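Oxetanocin-like protein (Pyrococcus furiosus, PDB 1XX7) probably hydrolyses 2'-deoxyribonucleoside 5'-phosphates to the deoxyribonucleoside and phosphate, as a metal-dependent HD-domain 5'-deoxynucleotidase. Local coordinates at residues Ala39-Arg44 with Ile73-Gly78; Phe47-Leu52 with Lys129-Leu134; Leu28-Pro33 with Lys149-Phe154. All blocks are in the same frame, centred on the assembly; numbering follows the deposited sequence.

Interaction 1: Ala39-Arg44 with Ile73-Gly78; sequences ADHSYR and IIHDLG. With NI (nickel (II) ion), chain G.
The metal site of the HD domain brings His41 together with His75 and Asp76 around one nickel ion. His41 lies on helix 38-58. His75 and Asp76 lie in segment 73-78, which starts on helix 65-74. His41 NE2 binds nickel at 2.2 Å, His75 NE2 binds it at 2.3 Å, and Asp76 OD2 at 2.1 Å. Asp132 supplies the fourth protein ligand. Asp76 OD2 sits at the edge of the His41 ring and in its plane, 3.2 Å from His41 CD2. The His41 and Asp76 side chains cross at about a right angle, yet the ring and the carboxylate plane differ by only 25°. The two imidazoles meet obliquely, with planes 66° apart, and His41 NE2 lies in the plane of the His75 ring at its edge. Asp76 CB rests over one face of the His75 ring, offset toward the rim.

These ligands fit the H...HD...D signature for which the HD family is named. His75 and Asp76 are the middle residues of a type I turn from Ile74 to Leu77, and both bind the same ion. His75 CG stands between its backbone N and carbonyl carbon (chi1 89°), and from there the ring reaches the nickel.

No direct hydrogen bond joins the two segments. A water bridges them instead. It donates to Ser42 OG at 3.0 Å and to Ile73 O at 2.8 Å, and accepts from Asp76 N at 2.9 Å. Ser42 OG also bonds to Val38 O within its own helix. Second-shell bonds help to set the ring rotations: His41 ND1 is hydrogen-bonded to Asp135, and His75 ND1 to Ala72 O. Tyr43 OH, on another side of helix 38-58, is hydrogen-bonded to Ile73 O of the second subunit.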
ATOM      1  N   ALA A  39      -3.779   4.508  15.924  1.00 16.15           N
ATOM      2  CA  ALA A  39      -2.680   5.179  16.578  1.00 17.48           C
ATOM      3  C   ALA A  39      -2.351   6.532  15.955  1.00 16.18           C
ATOM      4  O   ALA A  39      -2.038   7.465  16.673  1.00 17.58           O
ATOM      5  CB  ALA A  39      -1.489   4.317  16.562  1.00 19.25           C
ATOM      6  N   ASP A  40      -2.370   6.609  14.626  1.00 15.91           N
ATOM      7  CA  ASP A  40      -2.210   7.869  13.865  1.00 16.48           C
ATOM      8  C   ASP A  40      -3.228   8.912  14.384  1.00 15.86           C
ATOM      9  O   ASP A  40      -2.901  10.057  14.701  1.00 12.47           O
ATOM     10  CB  ASP A  40      -2.483   7.618  12.366  1.00 19.68           C
ATOM     11  CG  ASP A  40      -1.292   7.034  11.607  1.00 22.13           C
ATOM     12  OD1 ASP A  40      -0.107   7.371  11.971  1.00 20.55           O
ATOM     13  OD2 ASP A  40      -1.561   6.222  10.641  1.00 14.08           O
ATOM     14  N   HIS A  41      -4.477   8.464  14.413  1.00 15.09           N
ATOM     15  CA  HIS A  41      -5.592   9.219  14.875  1.00 13.94           C
ATOM     16  C   HIS A  41      -5.421   9.667  16.307  1.00 14.78           C
ATOM     17  O   HIS A  41      -5.587  10.843  16.596  1.00 11.48           O
ATOM     18  CB  HIS A  41      -6.848   8.339  14.787  1.00 13.16           C
ATOM     19  CG  HIS A  41      -7.985   8.861  15.562  1.00 11.70           C
ATOM     20  ND1 HIS A  41      -8.539  10.094  15.318  1.00 12.42           N
ATOM     21  CD2 HIS A  41      -8.677   8.333  16.600  1.00 15.41           C
ATOM     22  CE1 HIS A  41      -9.539  10.304  16.156  1.00 10.19           C
ATOM     23  NE2 HIS A  41      -9.652   9.248  16.931  1.00 12.35           N
ATOM     24  N   SER A  42      -5.112   8.707  17.176  1.00 14.96           N
ATOM     25  CA  SER A  42      -4.959   8.927  18.605  1.00 18.95           C
ATOM     26  C   SER A  42      -3.800   9.820  18.988  1.00 20.13           C
ATOM     27  O   SER A  42      -3.900  10.572  19.987  1.00 19.82           O
ATOM     28  CB  SER A  42      -4.803   7.602  19.349  1.00 18.22           C
ATOM     29  OG  SER A  42      -5.962   6.834  19.252  1.00 22.67           O
ATOM     30  N   TYR A  43      -2.718   9.734  18.221  1.00 18.76           N
ATOM     31  CA  TYR A  43      -1.632  10.694  18.317  1.00 17.19           C
ATOM     32  C   TYR A  43      -2.093  12.142  18.146  1.00 20.23           C
ATOM     33  O   TYR A  43      -1.739  13.025  18.975  1.00 16.40           O
ATOM     34  CB  TYR A  43      -0.509  10.441  17.297  1.00 17.34           C
ATOM     35  CG  TYR A  43       0.434  11.593  17.367  1.00 15.53           C
ATOM     36  CD1 TYR A  43       1.260  11.753  18.489  1.00 18.39           C
ATOM     37  CD2 TYR A  43       0.413  12.577  16.442  1.00 12.34           C
ATOM     38  CE1 TYR A  43       2.076  12.855  18.626  1.00 17.04           C
ATOM     39  CE2 TYR A  43       1.238  13.709  16.570  1.00 12.97           C
ATOM     40  CZ  TYR A  43       2.062  13.818  17.680  1.00 16.90           C
ATOM     41  OH  TYR A  43       2.863  14.902  17.865  1.00 18.23           O
ATOM     42  N   ARG A  44      -2.799  12.432  17.045  1.00 19.79           N
ATOM     43  CA  ARG A  44      -3.209  13.835  16.788  1.00 16.96           C
ATOM     44  C   ARG A  44      -4.319  14.301  17.731  1.00 17.48           C
ATOM     45  O   ARG A  44      -4.409  15.505  18.045  1.00 21.49           O
ATOM     46  CB  ARG A  44      -3.572  14.127  15.334  1.00 15.03           C
ATOM     47  CG  ARG A  44      -3.466  15.612  15.041  1.00 15.08           C
ATOM     48  CD  ARG A  44      -3.485  15.980  13.601  1.00 13.34           C
ATOM     49  NE  ARG A  44      -4.761  15.658  12.994  1.00 16.30           N
ATOM     50  CZ  ARG A  44      -5.092  15.923  11.735  1.00 14.82           C
ATOM     51  NH1 ARG A  44      -4.275  16.614  10.952  1.00 17.65           N
ATOM     52  NH2 ARG A  44      -6.273  15.543  11.285  1.00 20.05           N
ATOM     53  N   ILE A  73      -4.885   9.573  25.275  1.00 20.55           N
ATOM     54  CA  ILE A  73      -4.049   8.416  25.057  1.00 24.49           C
ATOM     55  C   ILE A  73      -4.807   7.116  25.143  1.00 21.89           C
ATOM     56  O   ILE A  73      -4.634   6.244  24.272  1.00 23.75           O
ATOM     57  CB  ILE A  73      -2.831   8.401  26.009  1.00 23.52           C
ATOM     58  CG1 ILE A  73      -1.883   9.519  25.636  1.00 21.67           C
ATOM     59  CG2 ILE A  73      -2.059   7.055  25.905  1.00 27.21           C
ATOM     60  CD1 ILE A  73      -0.913   9.863  26.746  1.00 24.21           C
ATOM     61  N   ILE A  74      -5.671   6.972  26.137  1.00 22.43           N
ATOM     62  CA  ILE A  74      -6.368   5.679  26.322  1.00 20.67           C
ATOM     63  C   ILE A  74      -7.707   5.600  25.565  1.00 21.50           C
ATOM     64  O   ILE A  74      -8.299   4.550  25.480  1.00 19.55           O
ATOM     65  CB  ILE A  74      -6.542   5.325  27.816  1.00 24.24           C
ATOM     66  CG1 ILE A  74      -7.407   6.352  28.550  1.00 28.10           C
ATOM     67  CG2 ILE A  74      -5.140   5.236  28.515  1.00 24.27           C
ATOM     68  CD1 ILE A  74      -8.870   6.134  28.479  1.00 29.58           C
ATOM     69  N   HIS A  75      -8.174   6.705  24.988  1.00 21.32           N
ATOM     70  CA  HIS A  75      -9.590   6.771  24.636  1.00 22.98           C
ATOM     71  C   HIS A  75     -10.061   5.757  23.563  1.00 26.29           C
ATOM     72  O   HIS A  75     -11.210   5.306  23.613  1.00 22.20           O
ATOM     73  CB  HIS A  75      -9.993   8.186  24.308  1.00 20.52           C
ATOM     74  CG  HIS A  75      -9.819   8.538  22.880  1.00 23.61           C
ATOM     75  ND1 HIS A  75      -8.601   8.887  22.349  1.00 24.36           N
ATOM     76  CD2 HIS A  75     -10.699   8.548  21.856  1.00 23.36           C
ATOM     77  CE1 HIS A  75      -8.733   9.098  21.054  1.00 25.38           C
ATOM     78  NE2 HIS A  75      -9.998   8.919  20.729  1.00 26.11           N
ATOM     79  N   ASP A  76      -9.173   5.366  22.640  1.00 25.44           N
ATOM     80  CA  ASP A  76      -9.498   4.382  21.607  1.00 20.55           C
ATOM     81  C   ASP A  76      -8.666   3.108  21.764  1.00 22.40           C
ATOM     82  O   ASP A  76      -8.672   2.262  20.875  1.00 20.47           O
ATOM     83  CB  ASP A  76      -9.284   4.975  20.222  1.00 22.53           C
ATOM     84  CG  ASP A  76     -10.435   5.859  19.782  1.00 24.12           C
ATOM     85  OD1 ASP A  76     -11.468   5.877  20.452  1.00 26.91           O
ATOM     86  OD2 ASP A  76     -10.322   6.546  18.747  1.00 26.55           O
ATOM     87  N   LEU A  77      -8.019   2.937  22.922  1.00 17.43           N
ATOM     88  CA  LEU A  77      -7.172   1.784  23.154  1.00 22.80           C
ATOM     89  C   LEU A  77      -7.945   0.444  23.211  1.00 27.32           C
ATOM     90  O   LEU A  77      -7.395  -0.612  22.866  1.00 25.26           O
ATOM     91  CB  LEU A  77      -6.401   1.994  24.440  1.00 26.03           C
ATOM     92  CG  LEU A  77      -5.249   1.059  24.779  1.00 30.45           C
ATOM     93  CD1 LEU A  77      -4.295   0.761  23.561  1.00 29.95           C
ATOM     94  CD2 LEU A  77      -4.494   1.703  25.945  1.00 32.06           C
ATOM     95  N   GLY A  78      -9.217   0.503  23.625  1.00 23.92           N
ATOM     96  CA  GLY A  78     -10.111  -0.646  23.556  1.00 25.38           C
ATOM     97  C   GLY A  78     -10.334  -1.188  22.137  1.00 22.90           C
ATOM     98  O   GLY A  78     -10.736  -2.353  21.965  1.00 19.81           O
TER
HETATM   99 NI    NI G 201     -10.945   8.593  18.632  1.00 32.09          NI
HETATM  100  O   HOH W   1      -6.401   6.001  22.072  1.00 19.00           O

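Interaction 2: Phe47-Leu52 with Lys129-Leu134; sequences FITLLL and KIADKL. With NI (nickel (II) ion), chain G.
Helix segments 47-52 and 129-134 pack with their axes 8.7 Å apart at closest approach. Their N-to-C directions differ by 124°, so they run more antiparallel than parallel. The backbones come nearest at Thr49 and Ala131, where the CA atoms of the two residues are 5.5 Å apart. The small Ala131 side chain is what fills this crossing. Its CB meets Ile48 CG2 at 3.6 Å and Thr49 OG1 at 3.3 Å. Ile48 CG2 is anti to its backbone N, while CG1 runs beside that N (chi1 -71°). CG2 therefore rests on the CB and CA of Ala131, and CD1 comes near Ala131 O. Thr49 touches Ala131 with its oxygen, but that hydroxyl is hydrogen-bonded to Val45 O one turn back in its own helix.

One turn further on, Leu52 CD1 meets two side chains of the other helix. It lies 3.9 Å from Ile130 CG2 and 4.1 Å from Leu134 CD1. Leu52 crosses each of them at a slant. Leu134 CD1 also comes within 4.4 Å of Ile48 CG2. No hydrogen bond passes between the segments, and all six touching residues are buried.

Asp132 points away from helix 38-58. Its CG is anti to the backbone N, and OD1 binds the nickel ion at 2.0 Å. The same helix thus presents Ala131 to the core and the last aspartate of the HD signature to the metal.

In this all-helical domain, helix 65-74 covers Thr49 through Ala68, Leu69 and Ala72. Leu161 of helix 157-161 packs on Ile130 and Leu134. Ile48 also meets Ile13 of the second subunit.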
ATOM      1  N   PHE A  47      -2.321  15.412  20.589  1.00 20.55           N
ATOM      2  CA  PHE A  47      -1.803  16.704  20.169  1.00 18.69           C
ATOM      3  C   PHE A  47      -2.839  17.845  20.232  1.00 19.06           C
ATOM      4  O   PHE A  47      -2.525  18.959  20.664  1.00 21.02           O
ATOM      5  CB  PHE A  47      -1.154  16.647  18.775  1.00 19.67           C
ATOM      6  CG  PHE A  47      -0.631  17.962  18.318  1.00 23.21           C
ATOM      7  CD1 PHE A  47       0.582  18.417  18.747  1.00 26.69           C
ATOM      8  CD2 PHE A  47      -1.388  18.792  17.510  1.00 22.28           C
ATOM      9  CE1 PHE A  47       1.054  19.688  18.336  1.00 26.30           C
ATOM     10  CE2 PHE A  47      -0.906  20.023  17.106  1.00 25.45           C
ATOM     11  CZ  PHE A  47       0.325  20.460  17.511  1.00 20.99           C
ATOM     12  N   ILE A  48      -4.032  17.599  19.707  1.00 21.61           N
ATOM     13  CA  ILE A  48      -5.036  18.638  19.616  1.00 19.79           C
ATOM     14  C   ILE A  48      -5.511  18.975  21.031  1.00 19.47           C
ATOM     15  O   ILE A  48      -5.733  20.145  21.345  1.00 19.93           O
ATOM     16  CB  ILE A  48      -6.251  18.207  18.743  1.00 19.54           C
ATOM     17  CG1 ILE A  48      -5.856  18.132  17.274  1.00 20.72           C
ATOM     18  CG2 ILE A  48      -7.464  19.174  18.946  1.00 14.17           C
ATOM     19  CD1 ILE A  48      -6.805  17.349  16.439  1.00 20.62           C
ATOM     20  N   THR A  49      -5.657  17.946  21.858  1.00 19.41           N
ATOM     21  CA  THR A  49      -6.051  18.112  23.270  1.00 23.05           C
ATOM     22  C   THR A  49      -5.105  19.093  24.013  1.00 23.87           C
ATOM     23  O   THR A  49      -5.563  20.003  24.709  1.00 22.07           O
ATOM     24  CB  THR A  49      -6.118  16.729  24.017  1.00 19.52           C
ATOM     25  OG1 THR A  49      -7.134  15.907  23.443  1.00 20.14           O
ATOM     26  CG2 THR A  49      -6.400  16.917  25.506  1.00 19.99           C
ATOM     27  N   LEU A  50      -3.795  18.870  23.854  1.00 26.94           N
ATOM     28  CA  LEU A  50      -2.753  19.747  24.359  1.00 25.85           C
ATOM     29  C   LEU A  50      -2.921  21.174  23.868  1.00 27.50           C
ATOM     30  O   LEU A  50      -2.942  22.107  24.660  1.00 28.85           O
ATOM     31  CB  LEU A  50      -1.395  19.220  23.927  1.00 30.04           C
ATOM     32  CG  LEU A  50      -0.132  19.975  24.363  1.00 33.06           C
ATOM     33  CD1 LEU A  50      -0.070  20.056  25.875  1.00 37.37           C
ATOM     34  CD2 LEU A  50       1.062  19.245  23.846  1.00 35.01           C
ATOM     35  N   LEU A  51      -3.025  21.327  22.558  1.00 25.76           N
ATOM     36  CA  LEU A  51      -3.244  22.613  21.925  1.00 31.16           C
ATOM     37  C   LEU A  51      -4.514  23.325  22.458  1.00 30.76           C
ATOM     38  O   LEU A  51      -4.473  24.501  22.830  1.00 27.60           O
ATOM     39  CB  LEU A  51      -3.353  22.429  20.399  1.00 34.70           C
ATOM     40  CG  LEU A  51      -2.777  23.574  19.584  1.00 39.44           C
ATOM     41  CD1 LEU A  51      -1.198  23.577  19.642  1.00 41.91           C
ATOM     42  CD2 LEU A  51      -3.283  23.544  18.125  1.00 38.64           C
ATOM     43  N   LEU A  52      -5.636  22.615  22.490  1.00 29.75           N
ATOM     44  CA  LEU A  52      -6.879  23.213  22.973  1.00 28.81           C
ATOM     45  C   LEU A  52      -6.797  23.549  24.472  1.00 27.32           C
ATOM     46  O   LEU A  52      -7.193  24.632  24.866  1.00 26.97           O
ATOM     47  CB  LEU A  52      -8.095  22.337  22.659  1.00 28.09           C
ATOM     48  CG  LEU A  52      -8.415  21.987  21.179  1.00 30.18           C
ATOM     49  CD1 LEU A  52      -9.497  20.941  21.122  1.00 30.88           C
ATOM     50  CD2 LEU A  52      -8.818  23.140  20.376  1.00 30.88           C
ATOM     51  N   LYS A 129     -13.357  14.739  23.660  1.00 18.60           N
ATOM     52  CA  LYS A 129     -14.388  14.561  22.636  1.00 21.06           C
ATOM     53  C   LYS A 129     -14.331  15.602  21.506  1.00 20.74           C
ATOM     54  O   LYS A 129     -14.488  15.285  20.300  1.00 22.50           O
ATOM     55  CB  LYS A 129     -15.797  14.554  23.280  1.00 26.95           C
ATOM     56  CG  LYS A 129     -16.924  14.011  22.351  1.00 29.93           C
ATOM     57  CD  LYS A 129     -16.865  12.480  22.105  1.00 32.01           C
ATOM     58  CE  LYS A 129     -17.555  11.720  23.261  1.00 39.63           C
ATOM     59  NZ  LYS A 129     -17.527  10.215  23.224  1.00 36.79           N
ATOM     60  N   ILE A 130     -14.088  16.844  21.876  1.00 21.80           N
ATOM     61  CA  ILE A 130     -13.886  17.874  20.892  1.00 23.18           C
ATOM     62  C   ILE A 130     -12.648  17.593  20.028  1.00 20.95           C
ATOM     63  O   ILE A 130     -12.694  17.731  18.833  1.00 16.65           O
ATOM     64  CB  ILE A 130     -13.811  19.257  21.547  1.00 23.30           C
ATOM     65  CG1 ILE A 130     -15.212  19.663  21.996  1.00 24.17           C
ATOM     66  CG2 ILE A 130     -13.314  20.318  20.535  1.00 27.06           C
ATOM     67  CD1 ILE A 130     -15.212  20.846  22.938  1.00 26.33           C
ATOM     68  N   ALA A 131     -11.547  17.222  20.658  1.00 21.50           N
ATOM     69  CA  ALA A 131     -10.287  16.960  19.938  1.00 22.64           C
ATOM     70  C   ALA A 131     -10.439  15.802  18.953  1.00 18.99           C
ATOM     71  O   ALA A 131      -9.922  15.819  17.869  1.00 18.14           O
ATOM     72  CB  ALA A 131      -9.161  16.649  20.953  1.00 22.18           C
ATOM     73  N   ASP A 132     -11.130  14.774  19.396  1.00 23.11           N
ATOM     74  CA  ASP A 132     -11.373  13.597  18.603  1.00 23.80           C
ATOM     75  C   ASP A 132     -12.154  13.881  17.292  1.00 23.91           C
ATOM     76  O   ASP A 132     -11.786  13.422  16.190  1.00 21.40           O
ATOM     77  CB  ASP A 132     -12.122  12.617  19.479  1.00 18.65           C
ATOM     78  CG  ASP A 132     -12.324  11.299  18.806  1.00 20.54           C
ATOM     79  OD1 ASP A 132     -11.356  10.574  18.607  1.00 22.50           O
ATOM     80  OD2 ASP A 132     -13.455  10.990  18.445  1.00 23.85           O
ATOM     81  N   LYS A 133     -13.224  14.656  17.444  1.00 25.09           N
ATOM     82  CA  LYS A 133     -14.033  15.106  16.330  1.00 22.62           C
ATOM     83  C   LYS A 133     -13.299  16.046  15.428  1.00 21.36           C
ATOM     84  O   LYS A 133     -13.463  15.987  14.216  1.00 22.89           O
ATOM     85  CB  LYS A 133     -15.326  15.729  16.865  1.00 28.52           C
ATOM     86  CG  LYS A 133     -16.268  14.638  17.430  1.00 29.43           C
ATOM     87  CD  LYS A 133     -17.334  15.199  18.340  1.00 35.18           C
ATOM     88  CE  LYS A 133     -18.283  14.094  18.832  1.00 35.55           C
ATOM     89  NZ  LYS A 133     -18.610  13.134  17.708  1.00 38.14           N
ATOM     90  N   LEU A 134     -12.478  16.920  16.001  1.00 19.47           N
ATOM     91  CA  LEU A 134     -11.643  17.823  15.190  1.00 20.68           C
ATOM     92  C   LEU A 134     -10.586  17.095  14.363  1.00 18.81           C
ATOM     93  O   LEU A 134     -10.361  17.451  13.231  1.00 18.16           O
ATOM     94  CB  LEU A 134     -10.988  18.881  16.055  1.00 23.41           C
ATOM     95  CG  LEU A 134     -11.978  19.888  16.665  1.00 25.05           C
ATOM     96  CD1 LEU A 134     -11.197  20.948  17.402  1.00 28.79           C
ATOM     97  CD2 LEU A 134     -12.889  20.511  15.633  1.00 27.78           C
TER
HETATM   98 NI    NI G 201     -10.945   8.593  18.632  1.00 32.09          NI

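Interaction 3: Leu28-Pro33 with Lys149-Phe154; sequences LIKGVP and KNLSEF
Lys30 and Asn150 slide past each other in opposite directions, and each uses a polar tip on the other's backbone. Asn150 ND2 donates to Lys30 O at 2.7 Å, with an N-H...O angle of 157°. The bond falls on a lone pair in the carbonyl plane. In return, Lys30 NZ donates to Asn150 O, also at 2.7 Å and almost in line with that C=O. Lys30 is bent at chi2 (-76°), which turns CD alongside the Asn150 backbone carbonyl. Lys30 and Glu153 approach tip to tip and form a salt bridge, although the position of Glu153 OE2 is uncertain. The aliphatic part of Lys30 is packed too: CG lies 3.7 Å from Leu151 CD2 and 4.2 Å from Phe154 CE2. Gly31, with positive phi, ends helix 25-30 in a Schellman motif, and the carbonyl of the preceding Lys30 takes the Asn150 bond.

The contact joins the end of helix 25-30 to the loop between helices 123-145 and 157-161. Tyr143 of helix 123-145 touches both Val32 and Leu151. Trp27 of helix 25-30 meets the Phe154 ring, whose other neighbours include Met136 of helix 123-145.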
ATOM      1  N   LEU A  28     -11.687   3.649   5.217  1.00 17.39           N
ATOM      2  CA  LEU A  28     -11.326   2.511   4.430  1.00 21.46           C
ATOM      3  C   LEU A  28     -12.505   2.034   3.599  1.00 22.08           C
ATOM      4  O   LEU A  28     -12.379   1.751   2.392  1.00 19.81           O
ATOM      5  CB  LEU A  28     -10.792   1.432   5.372  1.00 24.72           C
ATOM      6  CG  LEU A  28     -10.346   0.059   4.914  1.00 27.58           C
ATOM      7  CD1 LEU A  28      -9.498  -0.647   5.975  1.00 24.69           C
ATOM      8  CD2 LEU A  28     -11.587  -0.777   4.572  1.00 30.58           C
ATOM      9  N   ILE A  29     -13.653   2.008   4.246  1.00 24.40           N
ATOM     10  CA  ILE A  29     -14.894   1.646   3.620  1.00 28.46           C
ATOM     11  C   ILE A  29     -15.370   2.678   2.564  1.00 28.01           C
ATOM     12  O   ILE A  29     -16.015   2.302   1.605  1.00 27.15           O
ATOM     13  CB  ILE A  29     -15.975   1.387   4.697  1.00 32.64           C
ATOM     14  CG1 ILE A  29     -15.565   0.146   5.518  1.00 33.07           C
ATOM     15  CG2 ILE A  29     -17.324   1.129   4.035  1.00 36.26           C
ATOM     16  CD1 ILE A  29     -16.327  -0.087   6.734  1.00 34.26           C
ATOM     17  N   LYS A  30     -15.072   3.956   2.782  1.00 24.45           N
ATOM     18  CA  LYS A  30     -15.248   4.974   1.806  1.00 22.43           C
ATOM     19  C   LYS A  30     -14.355   4.848   0.553  1.00 23.70           C
ATOM     20  O   LYS A  30     -14.618   5.501  -0.423  1.00 21.38           O
ATOM     21  CB  LYS A  30     -15.022   6.350   2.416  1.00 21.20           C
ATOM     22  CG  LYS A  30     -16.104   6.791   3.345  1.00 24.40           C
ATOM     23  CD  LYS A  30     -17.309   7.217   2.557  1.00 26.16           C
ATOM     24  CE  LYS A  30     -18.465   7.577   3.427  1.00 28.50           C
ATOM     25  NZ  LYS A  30     -19.433   8.348   2.544  1.00 29.96           N
ATOM     26  N   GLY A  31     -13.291   4.059   0.593  1.00 21.29           N
ATOM     27  CA  GLY A  31     -12.389   3.951  -0.545  1.00 15.42           C
ATOM     28  C   GLY A  31     -11.138   4.784  -0.430  1.00 14.68           C
ATOM     29  O   GLY A  31     -10.361   4.880  -1.379  1.00 14.72           O
ATOM     30  N   VAL A  32     -10.937   5.431   0.709  1.00 16.10           N
ATOM     31  CA  VAL A  32      -9.681   6.130   0.934  1.00 16.93           C
ATOM     32  C   VAL A  32      -8.588   5.055   0.932  1.00 13.17           C
ATOM     33  O   VAL A  32      -8.673   4.093   1.689  1.00 18.71           O
ATOM     34  CB  VAL A  32      -9.654   6.895   2.240  1.00 19.57           C
ATOM     35  CG1 VAL A  32      -8.188   7.458   2.508  1.00 19.81           C
ATOM     36  CG2 VAL A  32     -10.688   7.987   2.234  1.00 18.65           C
ATOM     37  N   PRO A  33      -7.588   5.207   0.040  1.00 21.33           N
ATOM     38  CA  PRO A  33      -6.634   4.133  -0.291  1.00 25.47           C
ATOM     39  C   PRO A  33      -5.604   3.649   0.750  1.00 31.02           C
ATOM     40  O   PRO A  33      -5.252   2.433   0.766  1.00 32.92           O
ATOM     41  CB  PRO A  33      -5.916   4.663  -1.566  1.00 27.25           C
ATOM     42  CG  PRO A  33      -6.040   6.086  -1.539  1.00 25.12           C
ATOM     43  CD  PRO A  33      -7.392   6.403  -0.829  1.00 20.03           C
ATOM     44  N   LYS A 149     -14.100  12.334  -2.840  1.00 25.07           N
ATOM     45  CA  LYS A 149     -15.266  13.178  -3.121  1.00 27.60           C
ATOM     46  C   LYS A 149     -16.510  12.782  -2.310  1.00 25.59           C
ATOM     47  O   LYS A 149     -17.566  13.336  -2.524  1.00 21.40           O
ATOM     48  CB  LYS A 149     -15.613  13.128  -4.629  1.00 29.63           C
ATOM     49  CG  LYS A 149     -14.576  13.810  -5.530  1.00 33.44           C
ATOM     50  CD  LYS A 149     -15.011  13.776  -7.015  1.00 35.75           C
ATOM     51  N   ASN A 150     -16.361  11.822  -1.397  1.00 22.44           N
ATOM     52  CA  ASN A 150     -17.469  11.130  -0.755  1.00 18.07           C
ATOM     53  C   ASN A 150     -17.442  11.172   0.790  1.00 17.00           C
ATOM     54  O   ASN A 150     -17.985  10.302   1.451  1.00 23.92           O
ATOM     55  CB  ASN A 150     -17.508   9.679  -1.259  1.00 20.47           C
ATOM     56  CG  ASN A 150     -16.189   8.862  -0.959  1.00 18.72           C
ATOM     57  OD1 ASN A 150     -15.118   9.394  -0.612  1.00 22.35           O
ATOM     58  ND2 ASN A 150     -16.300   7.562  -1.107  1.00 18.43           N
ATOM     59  N   LEU A 151     -16.825  12.202   1.346  1.00 18.60           N
ATOM     60  CA  LEU A 151     -16.610  12.337   2.781  1.00 23.40           C
ATOM     61  C   LEU A 151     -17.352  13.549   3.414  1.00 28.99           C
ATOM     62  O   LEU A 151     -17.040  13.925   4.528  1.00 30.96           O
ATOM     63  CB  LEU A 151     -15.102  12.544   3.052  1.00 21.27           C
ATOM     64  CG  LEU A 151     -14.126  11.529   2.462  1.00 19.34           C
ATOM     65  CD1 LEU A 151     -12.743  11.806   3.049  1.00 19.13           C
ATOM     66  CD2 LEU A 151     -14.552  10.073   2.775  1.00 20.86           C
ATOM     67  N   SER A 152     -18.318  14.153   2.719  1.00 32.28           N
ATOM     68  CA  SER A 152     -19.022  15.353   3.234  1.00 34.21           C
ATOM     69  C   SER A 152     -19.764  15.121   4.559  1.00 33.32           C
ATOM     70  O   SER A 152     -19.853  16.010   5.389  1.00 31.25           O
ATOM     71  CB  SER A 152     -20.029  15.864   2.192  1.00 37.56           C
ATOM     72  OG  SER A 152     -21.100  14.930   2.063  1.00 37.45           O
ATOM     73  N   GLU A 153     -20.305  13.929   4.734  1.00 34.93           N
ATOM     74  CA  GLU A 153     -20.984  13.570   5.954  1.00 38.78           C
ATOM     75  C   GLU A 153     -20.117  13.762   7.216  1.00 38.31           C
ATOM     76  O   GLU A 153     -20.672  13.982   8.314  1.00 31.22           O
ATOM     77  CB  GLU A 153     -21.427  12.100   5.896  1.00 43.81           C
ATOM     78  CG  GLU A 153     -20.240  11.157   5.841  1.00 49.71           C
ATOM     79  CD  GLU A 153     -20.612   9.710   5.758  1.00 55.10           C
ATOM     80  OE1 GLU A 153     -20.944   9.106   6.814  1.00 63.42           O
ATOM     81  OE2 GLU A 153     -20.540   9.170   4.641  1.00 52.87           O
ATOM     82  N   PHE A 154     -18.782  13.645   7.082  1.00 33.10           N
ATOM     83  CA  PHE A 154     -17.903  13.644   8.257  1.00 32.42           C
ATOM     84  C   PHE A 154     -17.875  15.022   8.899  1.00 31.82           C
ATOM     85  O   PHE A 154     -17.602  15.164  10.082  1.00 36.04           O
ATOM     86  CB  PHE A 154     -16.490  13.153   7.901  1.00 34.39           C
ATOM     87  CG  PHE A 154     -16.415  11.677   7.697  1.00 33.45           C
ATOM     88  CD1 PHE A 154     -16.435  10.819   8.766  1.00 35.27           C
ATOM     89  CD2 PHE A 154     -16.384  11.135   6.424  1.00 33.88           C
ATOM     90  CE1 PHE A 154     -16.402   9.431   8.556  1.00 38.38           C
ATOM     91  CE2 PHE A 154     -16.330   9.771   6.227  1.00 31.99           C
ATOM     92  CZ  PHE A 154     -16.337   8.927   7.270  1.00 35.13           C
TER

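In the fold
Interactions 1 and 2 have centres 11 Å apart and share helix 38-58. Along the chain their segments alternate, in the order 39-44, 47-52, 73-78, 129-134. Both reach the same nickel ion, which gathers ligands from three parts of the HD domain. Both lie against the second subunit, consistent with a homodimer, while interaction 3 faces other subunits of the six-chain assembly. Interaction 3 is peripheral, its centre about 20 and 22 Å from those of interactions 1 and 2. Its segments come before and after the others, so it ties the end of helix 25-30 to the loop after helix 123-145. The Phe154 side chain is about 11 Å from the nickel.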